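Local coordinates for protein time interval measuring enzyme TIME (Bombyx mori, PDB 2E47) that probably destroys superoxide radicals, converting them to hydrogen peroxide and oxygen as a copper- and zinc-binding superoxide dismutase, at residues Glu46-Gly55 with Gly118-Asp128; Asp74-His84 with Tyr130-Thr141. All blocks are in the same frame, centred on the assembly; numbering follows the deposited sequence.

Interaction 1: residues Glu46-Gly55 with Gly118-Asp128. With CU (copper (II) ion), chain E.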
loop_
_atom_site.group_PDB
_atom_site.type_symbol
_atom_site.label_atom_id
_atom_site.label_comp_id
_atom_site.label_asym_id
_atom_site.label_seq_id
_atom_site.Cartn_x
_atom_site.Cartn_y
_atom_site.Cartn_z
ATOM N N GLU A 46 -24.294 9.430 -0.516
ATOM C CA GLU A 46 -23.668 8.127 -0.796
ATOM C C GLU A 46 -22.651 8.277 -1.897
ATOM O O GLU A 46 -22.833 9.095 -2.817
ATOM C CB GLU A 46 -24.707 7.040 -1.165
ATOM C CG GLU A 46 -25.504 7.220 -2.400
ATOM C CD GLU A 46 -26.525 6.037 -2.683
ATOM O OE1 GLU A 46 -27.186 6.056 -3.777
ATOM O OE2 GLU A 46 -26.623 5.102 -1.850
ATOM N N TYR A 47 -21.575 7.489 -1.820
ATOM C CA TYR A 47 -20.416 7.730 -2.689
ATOM C C TYR A 47 -19.800 6.392 -3.023
ATOM O O TYR A 47 -19.616 5.555 -2.110
ATOM C CB TYR A 47 -19.392 8.582 -1.937
ATOM C CG TYR A 47 -19.972 9.952 -1.478
ATOM C CD1 TYR A 47 -20.608 10.079 -0.235
ATOM C CD2 TYR A 47 -19.872 11.054 -2.262
ATOM C CE1 TYR A 47 -21.158 11.276 0.225
ATOM C CE2 TYR A 47 -20.412 12.291 -1.798
ATOM C CZ TYR A 47 -21.053 12.368 -0.565
ATOM O OH TYR A 47 -21.578 13.571 -0.112
ATOM N N GLY A 48 -19.454 6.209 -4.300
ATOM C CA GLY A 48 -18.813 4.988 -4.771
ATOM C C GLY A 48 -17.571 4.674 -4.009
ATOM O O GLY A 48 -16.767 5.563 -3.717
ATOM N N PHE A 49 -17.409 3.410 -3.639
ATOM C CA PHE A 49 -16.216 3.017 -2.928
ATOM C C PHE A 49 -15.787 1.668 -3.490
ATOM O O PHE A 49 -16.533 0.722 -3.415
ATOM C CB PHE A 49 -16.612 2.861 -1.493
ATOM C CG PHE A 49 -15.466 2.630 -0.574
ATOM C CD1 PHE A 49 -15.399 1.472 0.173
ATOM C CD2 PHE A 49 -14.526 3.590 -0.406
ATOM C CE1 PHE A 49 -14.354 1.273 1.034
ATOM C CE2 PHE A 49 -13.490 3.416 0.437
ATOM C CZ PHE A 49 -13.392 2.237 1.153
ATOM N N HIS A 50 -14.608 1.578 -4.108
ATOM C CA HIS A 50 -14.229 0.339 -4.811
ATOM C C HIS A 50 -12.773 -0.031 -4.579
ATOM O O HIS A 50 -12.001 0.853 -4.296
ATOM C CB HIS A 50 -14.388 0.510 -6.310
ATOM C CG HIS A 50 -15.608 1.282 -6.710
ATOM N ND1 HIS A 50 -15.540 2.388 -7.536
ATOM C CD2 HIS A 50 -16.927 1.097 -6.406
ATOM C CE1 HIS A 50 -16.767 2.852 -7.716
ATOM N NE2 HIS A 50 -17.630 2.085 -7.054
ATOM N N VAL A 51 -12.398 -1.297 -4.802
ATOM C CA VAL A 51 -10.998 -1.706 -4.878
ATOM C C VAL A 51 -10.612 -1.608 -6.339
ATOM O O VAL A 51 -11.242 -2.290 -7.244
ATOM C CB VAL A 51 -10.815 -3.137 -4.376
ATOM C CG1 VAL A 51 -9.356 -3.600 -4.524
ATOM C CG2 VAL A 51 -11.288 -3.249 -2.860
ATOM N N HIS A 52 -9.618 -0.777 -6.620
ATOM C CA HIS A 52 -9.169 -0.629 -7.986
ATOM C C HIS A 52 -7.945 -1.567 -8.181
ATOM O O HIS A 52 -7.347 -2.079 -7.227
ATOM C CB HIS A 52 -8.899 0.856 -8.304
ATOM C CG HIS A 52 -10.142 1.682 -8.524
ATOM N ND1 HIS A 52 -10.242 2.610 -9.531
ATOM C CD2 HIS A 52 -11.315 1.747 -7.859
ATOM C CE1 HIS A 52 -11.411 3.216 -9.467
ATOM N NE2 HIS A 52 -12.097 2.694 -8.468
ATOM N N GLU A 53 -7.618 -1.861 -9.427
ATOM C CA GLU A 53 -6.719 -2.943 -9.719
ATOM C C GLU A 53 -5.267 -2.677 -9.248
ATOM O O GLU A 53 -4.608 -3.576 -8.761
ATOM C CB GLU A 53 -6.746 -3.213 -11.233
ATOM C CG GLU A 53 -5.775 -4.291 -11.596
ATOM C CD GLU A 53 -5.607 -4.489 -13.109
ATOM O OE1 GLU A 53 -5.072 -5.567 -13.496
ATOM O OE2 GLU A 53 -5.993 -3.584 -13.883
ATOM N N LYS A 54 -4.755 -1.467 -9.423
ATOM C CA LYS A 54 -3.348 -1.252 -9.147
ATOM C C LYS A 54 -3.192 -0.401 -7.862
ATOM O O LYS A 54 -3.997 0.525 -7.603
ATOM C CB LYS A 54 -2.761 -0.451 -10.289
ATOM C CG LYS A 54 -2.708 -1.152 -11.683
ATOM C CD LYS A 54 -2.387 -2.581 -11.507
ATOM C CE LYS A 54 -2.180 -3.293 -12.866
ATOM N NZ LYS A 54 -1.509 -4.642 -12.669
ATOM N N GLY A 55 -2.142 -0.649 -7.105
ATOM C CA GLY A 55 -1.854 0.135 -5.863
ATOM C C GLY A 55 -0.768 1.129 -6.176
ATOM O O GLY A 55 0.191 1.307 -5.431
ATOM N N GLY A 118 -2.123 -4.843 -1.625
ATOM C CA GLY A 118 -1.326 -4.157 -2.637
ATOM C C GLY A 118 -2.188 -3.491 -3.675
ATOM O O GLY A 118 -1.649 -2.843 -4.580
ATOM N N ARG A 119 -3.520 -3.676 -3.595
ATOM C CA ARG A 119 -4.430 -2.980 -4.505
ATOM C C ARG A 119 -4.850 -1.653 -3.849
ATOM O O ARG A 119 -4.271 -1.279 -2.860
ATOM C CB ARG A 119 -5.597 -3.909 -4.968
ATOM C CG ARG A 119 -4.970 -5.151 -5.632
ATOM C CD ARG A 119 -5.919 -6.062 -6.283
ATOM N NE ARG A 119 -5.257 -7.307 -6.757
ATOM C CZ ARG A 119 -4.560 -7.435 -7.901
ATOM N NH1 ARG A 119 -4.038 -8.608 -8.210
ATOM N NH2 ARG A 119 -4.395 -6.431 -8.744
ATOM N N ALA A 120 -5.793 -0.911 -4.406
ATOM C CA ALA A 120 -6.109 0.427 -3.827
ATOM C C ALA A 120 -7.601 0.503 -3.540
ATOM O O ALA A 120 -8.412 -0.099 -4.259
ATOM C CB ALA A 120 -5.750 1.513 -4.791
ATOM N N VAL A 121 -7.966 1.197 -2.460
ATOM C CA VAL A 121 -9.362 1.533 -2.258
ATOM C C VAL A 121 -9.496 2.941 -2.834
ATOM O O VAL A 121 -8.567 3.777 -2.667
ATOM C CB VAL A 121 -9.663 1.541 -0.761
ATOM C CG1 VAL A 121 -10.949 2.246 -0.573
ATOM C CG2 VAL A 121 -9.862 0.153 -0.332
ATOM N N VAL A 122 -10.611 3.226 -3.488
ATOM C CA VAL A 122 -10.845 4.536 -4.085
ATOM C C VAL A 122 -12.244 5.012 -3.717
ATOM O O VAL A 122 -13.238 4.272 -3.914
ATOM C CB VAL A 122 -10.766 4.573 -5.599
ATOM C CG1 VAL A 122 -11.042 6.030 -6.102
ATOM C CG2 VAL A 122 -9.380 4.107 -6.049
ATOM N N LEU A 123 -12.307 6.224 -3.164
ATOM C CA LEU A 123 -13.593 6.862 -2.836
ATOM C C LEU A 123 -13.882 7.837 -3.925
ATOM O O LEU A 123 -13.020 8.700 -4.231
ATOM C CB LEU A 123 -13.451 7.670 -1.550
ATOM C CG LEU A 123 -14.620 8.474 -0.989
ATOM C CD1 LEU A 123 -15.773 7.590 -0.613
ATOM C CD2 LEU A 123 -14.111 9.190 0.263
ATOM N N HIS A 124 -15.126 7.829 -4.390
ATOM C CA HIS A 124 -15.497 8.601 -5.554
ATOM C C HIS A 124 -16.358 9.771 -5.214
ATOM O O HIS A 124 -16.941 9.834 -4.107
ATOM C CB HIS A 124 -16.284 7.654 -6.499
ATOM C CG HIS A 124 -15.429 6.609 -7.102
ATOM N ND1 HIS A 124 -14.651 6.850 -8.209
ATOM C CD2 HIS A 124 -15.215 5.323 -6.753
ATOM C CE1 HIS A 124 -14.011 5.739 -8.529
ATOM N NE2 HIS A 124 -14.352 4.785 -7.679
ATOM N N GLU A 125 -16.479 10.685 -6.175
ATOM C CA GLU A 125 -17.175 11.924 -5.966
ATOM C C GLU A 125 -18.698 11.788 -5.970
ATOM O O GLU A 125 -19.395 12.625 -5.427
ATOM C CB GLU A 125 -16.693 12.985 -6.993
ATOM C CG GLU A 125 -17.549 13.189 -8.237
ATOM C CD GLU A 125 -16.726 13.816 -9.439
ATOM O OE1 GLU A 125 -15.743 14.576 -9.159
ATOM O OE2 GLU A 125 -17.062 13.557 -10.631
ATOM N N LYS A 126 -19.219 10.722 -6.569
ATOM C CA LYS A 126 -20.669 10.447 -6.495
ATOM C C LYS A 126 -21.019 9.021 -6.316
ATOM O O LYS A 126 -20.140 8.137 -6.322
ATOM C CB LYS A 126 -21.435 11.009 -7.675
ATOM C CG LYS A 126 -20.948 10.666 -9.049
ATOM C CD LYS A 126 -21.377 11.820 -9.931
ATOM C CE LYS A 126 -21.485 11.395 -11.429
ATOM N NZ LYS A 126 -22.679 12.019 -12.123
ATOM N N ALA A 127 -22.313 8.806 -6.202
ATOM C CA ALA A 127 -22.853 7.485 -5.924
ATOM C C ALA A 127 -22.584 6.496 -7.057
ATOM O O ALA A 127 -22.562 6.850 -8.221
ATOM C CB ALA A 127 -24.360 7.572 -5.654
ATOM N N ASP A 128 -22.364 5.254 -6.695
ATOM C CA ASP A 128 -22.293 4.152 -7.660
ATOM C C ASP A 128 -23.749 3.788 -8.039
ATOM O O ASP A 128 -24.545 3.531 -7.143
ATOM C CB ASP A 128 -21.663 2.981 -6.905
ATOM C CG ASP A 128 -21.324 1.771 -7.793
ATOM O OD1 ASP A 128 -20.398 1.030 -7.370
ATOM O OD2 ASP A 128 -21.968 1.540 -8.858
HETATM CU CU CU E . -14.095 3.057 -8.807
HETATM O O HOH W 1 -23.550 11.017 -4.736
HETATM O O HOH W 2 -27.333 4.709 -6.662
HETATM O O HOH W 3 -2.893 -6.697 -11.431
#
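H50 and H52 of strand 46-52 and H124 of strand 120-124 all turn CG anti to the carbonyl carbon, beside the backbone N (chi1 -40° for H50), which gathers their rings rim to rim around the copper ion. H50 ND1 binds copper at 2.0 Å, H52 NE2 and H124 NE2 at 2.1 Å each, and H67 supplies a fourth ligand. Because H50 uses ND1, its NE2 is turned to D128 and donates to OD1 (3.0 Å). It meets that oxygen from above the carboxylate plane, with ring and carboxylate almost perpendicular. V122 CG2 lies over one face of the H52 ring, 3.6 Å from its centroid, a CH-pi contact. The backbones that carry these rings pair as antiparallel neighbours in the Greek-key beta barrel of Cu-Zn superoxide dismutases: H50 and V122 bond both ways, and H52 N donates to A120 O (2.7 Å), its return bond being weak. Past the end of strand 120-124, K126 O accepts from G48 N.

At the other end the extended R119 chain sends NH2 to E53 O (2.9 Å), the carbonyl oxygen lying in the guanidinium plane, while NE holds G115 O. With an alanine here, E53 O and G115 O would probably lose these donors, and the water shared with E53 and K54 one of its partners. At the copper, the second nitrogen of each ring is hydrogen-bonded, H52 ND1 to G65 O; metal on one nitrogen and a hydrogen bond on the other would leave the rings little freedom to turn, consistent with a preformed copper site.

Interaction 2: residues Asp74-His84 with Tyr130-Thr141. With ZN (zinc ion), chain F.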
loop_
_atom_site.group_PDB
_atom_site.type_symbol
_atom_site.label_atom_id
_atom_site.label_comp_id
_atom_site.label_asym_id
_atom_site.label_seq_id
_atom_site.Cartn_x
_atom_site.Cartn_y
_atom_site.Cartn_z
ATOM N N ASP A 74 -19.035 -7.627 -15.444
ATOM C CA ASP A 74 -19.463 -6.265 -15.592
ATOM C C ASP A 74 -19.560 -5.647 -14.182
ATOM O O ASP A 74 -19.550 -6.378 -13.152
ATOM C CB ASP A 74 -20.831 -6.196 -16.264
ATOM C CG ASP A 74 -20.833 -6.788 -17.715
ATOM O OD1 ASP A 74 -20.031 -6.391 -18.566
ATOM O OD2 ASP A 74 -21.703 -7.601 -17.999
ATOM N N HIS A 75 -19.709 -4.336 -14.160
ATOM C CA HIS A 75 -19.873 -3.631 -12.916
ATOM C C HIS A 75 -21.213 -3.974 -12.374
ATOM O O HIS A 75 -22.176 -3.953 -13.096
ATOM C CB HIS A 75 -19.771 -2.092 -13.129
ATOM C CG HIS A 75 -19.903 -1.327 -11.862
ATOM N ND1 HIS A 75 -18.880 -1.266 -10.929
ATOM C CD2 HIS A 75 -20.932 -0.603 -11.357
ATOM C CE1 HIS A 75 -19.294 -0.559 -9.885
ATOM N NE2 HIS A 75 -20.528 -0.148 -10.115
ATOM N N GLY A 76 -21.317 -4.217 -11.076
ATOM C CA GLY A 76 -22.621 -4.475 -10.519
ATOM C C GLY A 76 -22.777 -3.996 -9.092
ATOM O O GLY A 76 -21.925 -3.300 -8.557
ATOM N N HIS A 77 -23.877 -4.411 -8.498
ATOM C CA HIS A 77 -24.145 -4.295 -7.074
ATOM C C HIS A 77 -23.358 -5.367 -6.296
ATOM O O HIS A 77 -23.239 -6.526 -6.759
ATOM C CB HIS A 77 -25.649 -4.409 -6.807
ATOM C CG HIS A 77 -26.038 -4.171 -5.353
ATOM N ND1 HIS A 77 -26.662 -3.012 -4.916
ATOM C CD2 HIS A 77 -25.931 -4.960 -4.255
ATOM C CE1 HIS A 77 -26.878 -3.084 -3.607
ATOM N NE2 HIS A 77 -26.428 -4.258 -3.180
ATOM N N PRO A 78 -22.814 -5.006 -5.103
ATOM C CA PRO A 78 -22.073 -6.011 -4.331
ATOM C C PRO A 78 -22.921 -7.265 -4.036
ATOM O O PRO A 78 -22.363 -8.315 -3.787
ATOM C CB PRO A 78 -21.737 -5.315 -3.003
ATOM C CG PRO A 78 -22.139 -3.861 -3.193
ATOM C CD PRO A 78 -22.798 -3.660 -4.488
ATOM N N ASN A 79 -24.239 -7.162 -4.012
ATOM C CA ASN A 79 -25.071 -8.384 -3.865
ATOM C C ASN A 79 -25.265 -9.187 -5.166
ATOM O O ASN A 79 -25.753 -10.283 -5.124
ATOM C CB ASN A 79 -26.442 -8.070 -3.268
ATOM C CG ASN A 79 -26.367 -7.653 -1.835
ATOM O OD1 ASN A 79 -25.475 -8.065 -1.095
ATOM N ND2 ASN A 79 -27.334 -6.866 -1.407
ATOM N N ASP A 80 -24.925 -8.627 -6.320
ATOM C CA ASP A 80 -24.944 -9.384 -7.594
ATOM C C ASP A 80 -23.790 -10.382 -7.800
ATOM O O ASP A 80 -22.646 -10.125 -7.431
ATOM C CB ASP A 80 -24.842 -8.427 -8.774
ATOM C CG ASP A 80 -25.950 -7.409 -8.810
ATOM O OD1 ASP A 80 -25.800 -6.447 -9.604
ATOM O OD2 ASP A 80 -26.960 -7.575 -8.058
ATOM N N VAL A 81 -24.063 -11.452 -8.554
ATOM C CA VAL A 81 -23.018 -12.311 -9.095
ATOM C C VAL A 81 -22.250 -11.642 -10.208
ATOM O O VAL A 81 -21.027 -11.804 -10.265
ATOM C CB VAL A 81 -23.631 -13.631 -9.682
ATOM C CG1 VAL A 81 -22.593 -14.370 -10.559
ATOM C CG2 VAL A 81 -24.188 -14.504 -8.516
ATOM N N ASN A 82 -22.933 -10.902 -11.093
ATOM C CA ASN A 82 -22.245 -10.211 -12.178
ATOM C C ASN A 82 -21.818 -8.842 -11.624
ATOM O O ASN A 82 -22.530 -7.849 -11.766
ATOM C CB ASN A 82 -23.138 -10.068 -13.445
ATOM C CG ASN A 82 -22.396 -9.393 -14.672
ATOM O OD1 ASN A 82 -23.028 -8.908 -15.682
ATOM N ND2 ASN A 82 -21.090 -9.380 -14.605
ATOM N N ARG A 83 -20.632 -8.792 -11.039
ATOM C CA ARG A 83 -20.067 -7.596 -10.399
ATOM C C ARG A 83 -18.585 -7.825 -10.559
ATOM O O ARG A 83 -18.106 -8.975 -10.757
ATOM C CB ARG A 83 -20.411 -7.530 -8.870
ATOM C CG ARG A 83 -20.062 -8.806 -8.026
ATOM C CD ARG A 83 -20.098 -8.624 -6.458
ATOM N NE ARG A 83 -18.884 -7.956 -5.969
ATOM C CZ ARG A 83 -18.581 -7.770 -4.662
ATOM N NH1 ARG A 83 -17.426 -7.226 -4.303
ATOM N NH2 ARG A 83 -19.410 -8.150 -3.713
ATOM N N HIS A 84 -17.831 -6.753 -10.455
ATOM C CA HIS A 84 -16.361 -6.847 -10.273
ATOM C C HIS A 84 -16.063 -7.303 -8.852
ATOM O O HIS A 84 -16.836 -7.039 -7.999
ATOM C CB HIS A 84 -15.736 -5.481 -10.514
ATOM C CG HIS A 84 -16.032 -4.908 -11.873
ATOM N ND1 HIS A 84 -16.309 -3.565 -12.082
ATOM C CD2 HIS A 84 -16.065 -5.500 -13.101
ATOM C CE1 HIS A 84 -16.471 -3.353 -13.378
ATOM N NE2 HIS A 84 -16.355 -4.513 -14.015
ATOM N N TYR A 130 -24.605 1.136 -9.721
ATOM C CA TYR A 130 -24.579 -0.323 -9.657
ATOM C C TYR A 130 -24.734 -0.957 -11.029
ATOM O O TYR A 130 -25.102 -2.133 -11.121
ATOM C CB TYR A 130 -25.588 -0.895 -8.685
ATOM C CG TYR A 130 -25.605 -0.331 -7.298
ATOM C CD1 TYR A 130 -24.459 -0.382 -6.466
ATOM C CD2 TYR A 130 -26.791 0.239 -6.780
ATOM C CE1 TYR A 130 -24.493 0.127 -5.142
ATOM C CE2 TYR A 130 -26.816 0.789 -5.514
ATOM C CZ TYR A 130 -25.674 0.711 -4.685
ATOM O OH TYR A 130 -25.750 1.222 -3.404
ATOM N N GLY A 131 -24.412 -0.203 -12.082
ATOM C CA GLY A 131 -24.512 -0.696 -13.467
ATOM C C GLY A 131 -25.960 -0.786 -13.987
ATOM O O GLY A 131 -26.216 -1.436 -14.970
ATOM N N LYS A 132 -26.896 -0.116 -13.328
ATOM C CA LYS A 132 -28.328 -0.291 -13.588
ATOM C C LYS A 132 -28.936 0.874 -14.378
ATOM O O LYS A 132 -30.133 0.839 -14.783
ATOM C CB LYS A 132 -29.081 -0.456 -12.279
ATOM C CG LYS A 132 -28.618 -1.631 -11.499
ATOM C CD LYS A 132 -29.277 -1.668 -10.138
ATOM C CE LYS A 132 -28.889 -2.995 -9.426
ATOM N NZ LYS A 132 -28.659 -2.712 -7.996
ATOM N N SER A 133 -28.123 1.899 -14.619
ATOM C CA SER A 133 -28.603 3.016 -15.396
ATOM C C SER A 133 -28.213 2.913 -16.882
ATOM O O SER A 133 -27.563 1.973 -17.338
ATOM C CB SER A 133 -28.081 4.330 -14.812
ATOM O OG SER A 133 -26.870 4.632 -15.469
ATOM N N ASP A 134 -28.561 3.990 -17.566
ATOM C CA ASP A 134 -28.505 4.185 -18.982
ATOM C C ASP A 134 -27.277 5.034 -19.418
ATOM O O ASP A 134 -26.999 5.170 -20.628
ATOM C CB ASP A 134 -29.801 4.953 -19.291
ATOM C CG ASP A 134 -30.308 5.759 -18.051
ATOM O OD1 ASP A 134 -30.305 7.028 -18.085
ATOM O OD2 ASP A 134 -30.687 5.108 -17.027
ATOM N N HIS A 135 -26.586 5.635 -18.438
ATOM C CA HIS A 135 -25.364 6.447 -18.649
ATOM C C HIS A 135 -24.262 5.554 -19.290
ATOM O O HIS A 135 -24.195 4.376 -18.984
ATOM C CB HIS A 135 -24.939 7.042 -17.291
ATOM C CG HIS A 135 -23.681 7.851 -17.345
ATOM N ND1 HIS A 135 -22.433 7.281 -17.483
ATOM C CD2 HIS A 135 -23.481 9.195 -17.312
ATOM C CE1 HIS A 135 -21.517 8.233 -17.540
ATOM N NE2 HIS A 135 -22.126 9.406 -17.447
ATOM N N PRO A 136 -23.448 6.072 -20.247
ATOM C CA PRO A 136 -22.471 5.179 -20.943
ATOM C C PRO A 136 -21.426 4.411 -20.085
ATOM O O PRO A 136 -20.988 3.311 -20.484
ATOM C CB PRO A 136 -21.743 6.121 -21.912
ATOM C CG PRO A 136 -22.606 7.316 -22.031
ATOM C CD PRO A 136 -23.430 7.443 -20.791
ATOM N N ASP A 137 -21.021 4.987 -18.940
ATOM C CA ASP A 137 -20.050 4.350 -18.007
ATOM C C ASP A 137 -20.691 3.303 -17.031
ATOM O O ASP A 137 -19.976 2.665 -16.261
ATOM C CB ASP A 137 -19.331 5.426 -17.135
ATOM C CG ASP A 137 -18.602 6.526 -17.966
ATOM O OD1 ASP A 137 -18.852 7.734 -17.720
ATOM O OD2 ASP A 137 -17.769 6.199 -18.845
ATOM N N SER A 138 -22.009 3.147 -17.041
ATOM C CA SER A 138 -22.673 2.434 -15.942
ATOM C C SER A 138 -22.153 0.997 -15.703
ATOM O O SER A 138 -21.827 0.639 -14.553
ATOM C CB SER A 138 -24.199 2.523 -16.032
ATOM O OG SER A 138 -24.831 1.983 -14.846
ATOM N N ARG A 139 -22.028 0.196 -16.772
ATOM C CA ARG A 139 -21.653 -1.202 -16.637
ATOM C C ARG A 139 -20.165 -1.406 -16.487
ATOM O O ARG A 139 -19.740 -2.551 -16.363
ATOM C CB ARG A 139 -22.124 -2.046 -17.839
ATOM C CG ARG A 139 -23.658 -2.290 -17.881
ATOM C CD ARG A 139 -24.128 -3.417 -16.889
ATOM N NE ARG A 139 -24.409 -4.767 -17.454
ATOM C CZ ARG A 139 -24.148 -5.220 -18.695
ATOM N NH1 ARG A 139 -24.479 -6.471 -19.003
ATOM N NH2 ARG A 139 -23.568 -4.466 -19.637
ATOM N N LYS A 140 -19.392 -0.306 -16.493
ATOM C CA LYS A 140 -17.973 -0.322 -16.218
ATOM C C LYS A 140 -17.569 0.289 -14.854
ATOM O O LYS A 140 -16.680 -0.228 -14.167
ATOM C CB LYS A 140 -17.210 0.449 -17.296
ATOM C CG LYS A 140 -17.634 0.179 -18.715
ATOM C CD LYS A 140 -16.416 0.318 -19.657
ATOM C CE LYS A 140 -15.475 -0.926 -19.625
ATOM N NZ LYS A 140 -15.953 -2.055 -20.512
ATOM N N THR A 141 -18.138 1.450 -14.530
ATOM C CA THR A 141 -17.703 2.190 -13.389
ATOM C C THR A 141 -18.845 2.502 -12.457
ATOM O O THR A 141 -18.636 3.064 -11.405
ATOM C CB THR A 141 -17.061 3.547 -13.801
ATOM O OG1 THR A 141 -18.055 4.347 -14.442
ATOM C CG2 THR A 141 -15.842 3.368 -14.765
HETATM ZN ZN ZN F . -16.952 -2.006 -10.854
#
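H75 is the packed centre where loop 74-84 meets segment 130-141. Its backbone N donates to R139 O at 2.8 Å, a nearly straight bond (167°) that comes in from above the carbonyl plane. With CG anti to the backbone N (chi1 -179°), the side chain carries the ring against the short helix 138-141: T141 C lies over the centre of one face, G131 N stands at the edge, and CD2 approaches S138 O to 3.5 Å. ND1 binds zinc at 2.1 Å, and NE2 is taken by D128. H84 binds the same ion through ND1, also at 2.1 Å; the edge of its ring points CE1 at K140 O, 3.2 Å away and in the ring plane, while D74 C and H75 N cover one face. H67 and D87 complete the zinc site.

The flanks are looser. R139, bent at chi2 and chi3, curls its exposed guanidinium back so that D74 OD2 sits over its face, 3.2 Å from NH1. No N-H points at the oxygen, so only charge attraction joins the pair. On the other flank Y130 offers a face to H77 in an edge-to-face pair, planes 56° apart, with H77 ND1 above the middle of the tyrosine ring. P78 CD touches Y130 CD1 at 4.2 Å, and exposed K132 brings NZ to 3.7 Å from H77 CB, a loose contact.

Such an arrangement, two zinc histidines on a long loop covered by a second loop carrying a short helix, is characteristic of the zinc and electrostatic loops of Cu-Zn superoxide dismutases.

Overall arrangement
Interaction 1 supplies three of the four copper ligands from two paired strands, and interaction 2 packs the two loops that enclose the zinc; their centres are about 14 Å apart. D128 joins them as a second-shell residue: while OD1 faces the copper ligand H50, OD2 lies 2.5 Å from H75 NE2, a probable hydrogen bond to a zinc ligand. H67 links the metals more directly, since it binds both ions. At the nearest atoms, the H50 side chain is about 5 Å from the zinc and the T141 side chain about 6 Å from the copper. The segments of the two contacts alternate along the chain, so the zinc loop and the loop after strand 120-124 both start from the strands paired in interaction 1.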